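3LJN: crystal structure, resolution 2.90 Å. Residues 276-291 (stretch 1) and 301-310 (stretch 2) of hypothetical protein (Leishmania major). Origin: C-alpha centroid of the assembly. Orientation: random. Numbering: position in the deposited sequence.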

# COMPACT_ATOMS: atom_id res chain seq x y z
N PRO A 276 -18.75 -17.95 -17.83
CA PRO A 276 -18.70 -19.38 -18.12
C PRO A 276 -19.54 -20.25 -17.18
O PRO A 276 -19.43 -21.47 -17.24
N TYR A 277 -20.39 -19.65 -16.34
CA TYR A 277 -21.30 -20.41 -15.47
C TYR A 277 -22.67 -20.62 -16.09
O TYR A 277 -23.58 -21.12 -15.42
N HIS A 278 -22.82 -20.26 -17.36
CA HIS A 278 -24.03 -20.58 -18.09
C HIS A 278 -23.69 -21.00 -19.51
O HIS A 278 -22.58 -20.77 -19.98
N ASN A 279 -24.65 -21.63 -20.18
CA ASN A 279 -24.46 -22.16 -21.52
C ASN A 279 -25.08 -21.28 -22.61
O ASN A 279 -25.58 -21.79 -23.61
N GLY A 280 -25.04 -19.98 -22.40
CA GLY A 280 -25.78 -19.05 -23.26
C GLY A 280 -27.23 -18.82 -22.85
O GLY A 280 -27.91 -17.94 -23.40
N THR A 281 -27.73 -19.57 -21.88
CA THR A 281 -29.15 -19.53 -21.60
C THR A 281 -29.57 -19.99 -20.19
O THR A 281 -30.42 -19.36 -19.57
N THR A 282 -28.99 -21.09 -19.70
CA THR A 282 -29.28 -21.55 -18.35
C THR A 282 -28.03 -21.48 -17.50
O THR A 282 -26.94 -21.75 -17.98
N VAL A 283 -28.20 -21.13 -16.23
CA VAL A 283 -27.09 -21.19 -15.28
C VAL A 283 -26.90 -22.63 -14.80
O VAL A 283 -27.87 -23.31 -14.46
N LEU A 284 -25.65 -23.10 -14.79
CA LEU A 284 -25.32 -24.48 -14.42
C LEU A 284 -24.47 -24.48 -13.15
O LEU A 284 -23.29 -24.20 -13.19
N PRO A 285 -25.09 -24.80 -12.00
CA PRO A 285 -24.36 -24.69 -10.73
C PRO A 285 -23.13 -25.60 -10.59
O PRO A 285 -22.23 -25.29 -9.81
N ASP A 286 -23.10 -26.70 -11.34
CA ASP A 286 -21.93 -27.59 -11.37
C ASP A 286 -20.71 -26.90 -11.97
O ASP A 286 -19.59 -27.26 -11.66
N ARG A 287 -20.92 -25.93 -12.84
CA ARG A 287 -19.82 -25.15 -13.38
C ARG A 287 -19.22 -24.16 -12.38
O ARG A 287 -18.29 -23.44 -12.72
N VAL A 288 -19.76 -24.11 -11.16
CA VAL A 288 -19.27 -23.13 -10.18
C VAL A 288 -18.30 -23.76 -9.17
O VAL A 288 -18.61 -24.78 -8.54
N VAL A 289 -17.12 -23.13 -9.05
CA VAL A 289 -16.07 -23.55 -8.13
C VAL A 289 -16.10 -22.60 -6.93
O VAL A 289 -15.30 -21.68 -6.83
N TRP A 290 -17.03 -22.85 -6.02
CA TRP A 290 -17.20 -22.02 -4.82
C TRP A 290 -15.90 -21.85 -4.05
O TRP A 290 -15.13 -22.78 -3.97
N LEU A 291 -15.68 -20.68 -3.46
CA LEU A 291 -14.47 -20.43 -2.67
C LEU A 291 -14.54 -21.11 -1.30
O LEU A 291 -15.61 -21.48 -0.85
N SER A 301 -27.53 -18.65 0.23
CA SER A 301 -26.70 -17.73 -0.57
C SER A 301 -26.18 -18.38 -1.83
O SER A 301 -25.96 -17.70 -2.84
N LYS A 302 -25.97 -19.70 -1.78
CA LYS A 302 -25.55 -20.42 -2.97
C LYS A 302 -26.70 -20.42 -3.94
O LYS A 302 -26.53 -20.12 -5.12
N GLN A 303 -27.89 -20.75 -3.44
CA GLN A 303 -29.10 -20.70 -4.25
C GLN A 303 -29.28 -19.30 -4.82
O GLN A 303 -29.28 -19.11 -6.04
N GLU A 304 -29.37 -18.32 -3.93
CA GLU A 304 -29.67 -16.93 -4.25
C GLU A 304 -28.82 -16.32 -5.36
O GLU A 304 -29.36 -15.90 -6.37
N VAL A 305 -27.50 -16.27 -5.19
CA VAL A 305 -26.61 -15.65 -6.20
C VAL A 305 -26.81 -16.20 -7.63
O VAL A 305 -26.64 -15.46 -8.61
N LEU A 306 -27.16 -17.48 -7.74
CA LEU A 306 -27.35 -18.12 -9.03
C LEU A 306 -28.73 -17.87 -9.57
O LEU A 306 -28.95 -17.92 -10.78
N GLN A 307 -29.67 -17.66 -8.68
CA GLN A 307 -30.99 -17.22 -9.09
C GLN A 307 -30.92 -15.76 -9.66
O GLN A 307 -31.52 -15.45 -10.68
N LEU A 308 -30.13 -14.90 -9.00
CA LEU A 308 -29.90 -13.53 -9.46
C LEU A 308 -29.20 -13.49 -10.80
O LEU A 308 -29.55 -12.69 -11.67
N LEU A 309 -28.18 -14.33 -10.95
CA LEU A 309 -27.48 -14.46 -12.22
C LEU A 309 -28.40 -14.95 -13.33
O LEU A 309 -28.21 -14.58 -14.48
N GLN A 310 -29.39 -15.77 -12.99
CA GLN A 310 -30.37 -16.23 -13.97
C GLN A 310 -31.28 -15.09 -14.41
O GLN A 310 -31.47 -14.88 -15.61

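Packing of the mostly loop stretch 276-291 (3-10 at 285-287) against one face of the helix 301-310, with 537 Å² buried in all, centred on Trp290, Leu306 and Val283. Trp290 (chi1 m, chi2 108°) points toward the helix and lays its indole alongside the turn from Lys302 to Leu306. Lys302 (chi1 m, chi2 t, chi3 p) runs over one face of the ring: its CG sits 3.8 Å from the centroid of the six-membered ring, a CH-pi contact, and its NZ lies 4.2 Å from the centroid of the five-membered ring, a cation-pi contact; NZ is also hydrogen-bonded elsewhere in the structure. At the ring edge, Trp290 CZ2 meets Leu306 CD1 at 4.0 Å and CH2 meets Val305 CG2 (Val305 chi1 m) at 4.1 Å. Leu306 (m, t) links these residues to the rest of the loop: its CD1 is 3.8 Å from Pro285 CB, and its CD2 is 3.8 Å from Val283 CG1 and 4.0 Å from Val288 CG2. Val283 and Val288 are both t and point toward the helix. Val283 CG2 reaches Leu309 CG (Leu309 t, p) at 4.1 Å. Gln310 (t, p, chi3 88°) starts sideways, but its amide turns in to meet the loop backbone: OE1 accepts a nearly straight hydrogen bond from Val283 N (3.0 Å), while NE2 donates a weak one to Thr281 O (3.3 Å).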

# COMPACT_ATOMS: atom_id res chain seq x y z
CB PRO A 276 -17.21 -19.70 -17.96
CG PRO A 276 -16.76 -18.78 -16.87
CD PRO A 276 -17.67 -17.56 -16.91
CB TYR A 277 -21.42 -19.73 -14.10
CG TYR A 277 -20.07 -19.53 -13.46
CD1 TYR A 277 -19.12 -20.56 -13.48
CD2 TYR A 277 -19.72 -18.30 -12.87
CE1 TYR A 277 -17.87 -20.39 -12.93
CE2 TYR A 277 -18.45 -18.12 -12.31
CZ TYR A 277 -17.53 -19.18 -12.35
OH TYR A 277 -16.27 -19.08 -11.81
CB HIS A 278 -25.04 -19.42 -18.07
CG HIS A 278 -24.53 -18.16 -18.71
ND1 HIS A 278 -24.51 -17.97 -20.07
CD2 HIS A 278 -24.05 -17.02 -18.16
CE1 HIS A 278 -24.01 -16.78 -20.34
NE2 HIS A 278 -23.72 -16.18 -19.20
CB ASN A 279 -25.09 -23.54 -21.59
CG ASN A 279 -26.58 -23.49 -21.58
OD1 ASN A 279 -27.17 -22.52 -21.11
ND2 ASN A 279 -27.21 -24.53 -22.10
CB THR A 281 -29.92 -20.35 -22.65
OG1 THR A 281 -31.30 -20.45 -22.27
CG2 THR A 281 -29.31 -21.75 -22.83
CB THR A 282 -29.80 -23.02 -18.33
OG1 THR A 282 -30.80 -23.21 -19.33
CG2 THR A 282 -30.38 -23.37 -16.95
CB VAL A 283 -27.34 -20.26 -14.07
CG1 VAL A 283 -26.17 -20.31 -13.10
CG2 VAL A 283 -27.54 -18.85 -14.56
CB LEU A 284 -24.59 -25.15 -15.59
CG LEU A 284 -25.46 -25.25 -16.84
CD1 LEU A 284 -24.63 -25.27 -18.11
CD2 LEU A 284 -26.38 -26.47 -16.78
CB PRO A 285 -25.42 -25.07 -9.68
CG PRO A 285 -26.74 -25.08 -10.39
CD PRO A 285 -26.45 -25.34 -11.82
CB ASP A 286 -22.19 -28.85 -12.22
CG ASP A 286 -23.54 -29.49 -11.92
OD1 ASP A 286 -23.94 -29.56 -10.73
OD2 ASP A 286 -24.20 -29.91 -12.91
CB ARG A 287 -20.25 -24.36 -14.61
CG ARG A 287 -20.63 -25.16 -15.81
CD ARG A 287 -20.52 -24.25 -17.01
NE ARG A 287 -21.24 -24.73 -18.18
CZ ARG A 287 -21.11 -24.21 -19.39
NH1 ARG A 287 -20.29 -23.19 -19.59
NH2 ARG A 287 -21.81 -24.71 -20.41
CB VAL A 288 -20.43 -22.44 -9.45
CG1 VAL A 288 -19.89 -21.33 -8.54
CG2 VAL A 288 -21.45 -21.88 -10.47
CB VAL A 289 -14.67 -23.50 -8.81
CG1 VAL A 289 -13.57 -23.97 -7.84
CG2 VAL A 289 -14.67 -24.32 -10.08
CB TRP A 290 -18.20 -22.65 -3.87
CG TRP A 290 -19.48 -22.97 -4.48
CD1 TRP A 290 -19.95 -24.20 -4.78
CD2 TRP A 290 -20.50 -22.04 -4.86
NE1 TRP A 290 -21.21 -24.11 -5.32
CE2 TRP A 290 -21.57 -22.79 -5.38
CE3 TRP A 290 -20.61 -20.65 -4.80
CZ2 TRP A 290 -22.74 -22.20 -5.86
CZ3 TRP A 290 -21.78 -20.05 -5.28
CH2 TRP A 290 -22.82 -20.83 -5.79
CB LEU A 291 -14.18 -18.93 -2.53
CG LEU A 291 -14.13 -18.12 -3.83
CD1 LEU A 291 -13.92 -16.68 -3.51
CD2 LEU A 291 -13.06 -18.60 -4.77
CB SER A 301 -25.52 -17.28 0.26
OG SER A 301 -25.89 -17.29 1.62
CB LYS A 302 -25.10 -21.85 -2.64
CG LYS A 302 -23.67 -21.94 -2.11
CD LYS A 302 -23.40 -23.21 -1.30
CE LYS A 302 -22.92 -24.35 -2.18
NZ LYS A 302 -21.90 -25.19 -1.46
CB GLN A 303 -30.32 -21.11 -3.41
CG GLN A 303 -30.64 -22.62 -3.44
CD GLN A 303 -31.55 -23.02 -4.64
OE1 GLN A 303 -32.47 -23.86 -4.49
NE2 GLN A 303 -31.32 -22.38 -5.81
CB GLU A 304 -29.56 -16.07 -2.99
CG GLU A 304 -30.29 -14.72 -3.08
CD GLU A 304 -30.34 -13.95 -1.73
OE1 GLU A 304 -29.64 -14.37 -0.76
OE2 GLU A 304 -31.08 -12.92 -1.64
CB VAL A 305 -25.12 -15.78 -5.86
CG1 VAL A 305 -24.78 -15.02 -4.60
CG2 VAL A 305 -24.74 -17.20 -5.70
CB LEU A 306 -27.18 -19.62 -8.89
CG LEU A 306 -25.81 -20.17 -8.49
CD1 LEU A 306 -25.98 -21.65 -8.17
CD2 LEU A 306 -24.81 -19.94 -9.59
CB GLN A 307 -31.98 -17.38 -7.93
CG GLN A 307 -33.43 -17.45 -8.37
CD GLN A 307 -34.39 -18.10 -7.35
OE1 GLN A 307 -33.99 -18.98 -6.56
NE2 GLN A 307 -35.67 -17.69 -7.39
CB LEU A 308 -29.01 -12.76 -8.49
CG LEU A 308 -29.61 -12.35 -7.14
CD1 LEU A 308 -28.64 -11.41 -6.45
CD2 LEU A 308 -30.99 -11.73 -7.30
CB LEU A 309 -26.28 -15.39 -12.07
CG LEU A 309 -25.42 -15.58 -13.33
CD1 LEU A 309 -24.84 -14.27 -13.87
CD2 LEU A 309 -24.30 -16.55 -13.01
CB GLN A 310 -31.22 -17.37 -13.41
CG GLN A 310 -32.05 -18.10 -14.43
CD GLN A 310 -31.19 -18.77 -15.48
OE1 GLN A 310 -30.74 -19.90 -15.32
NE2 GLN A 310 -30.95 -18.06 -16.57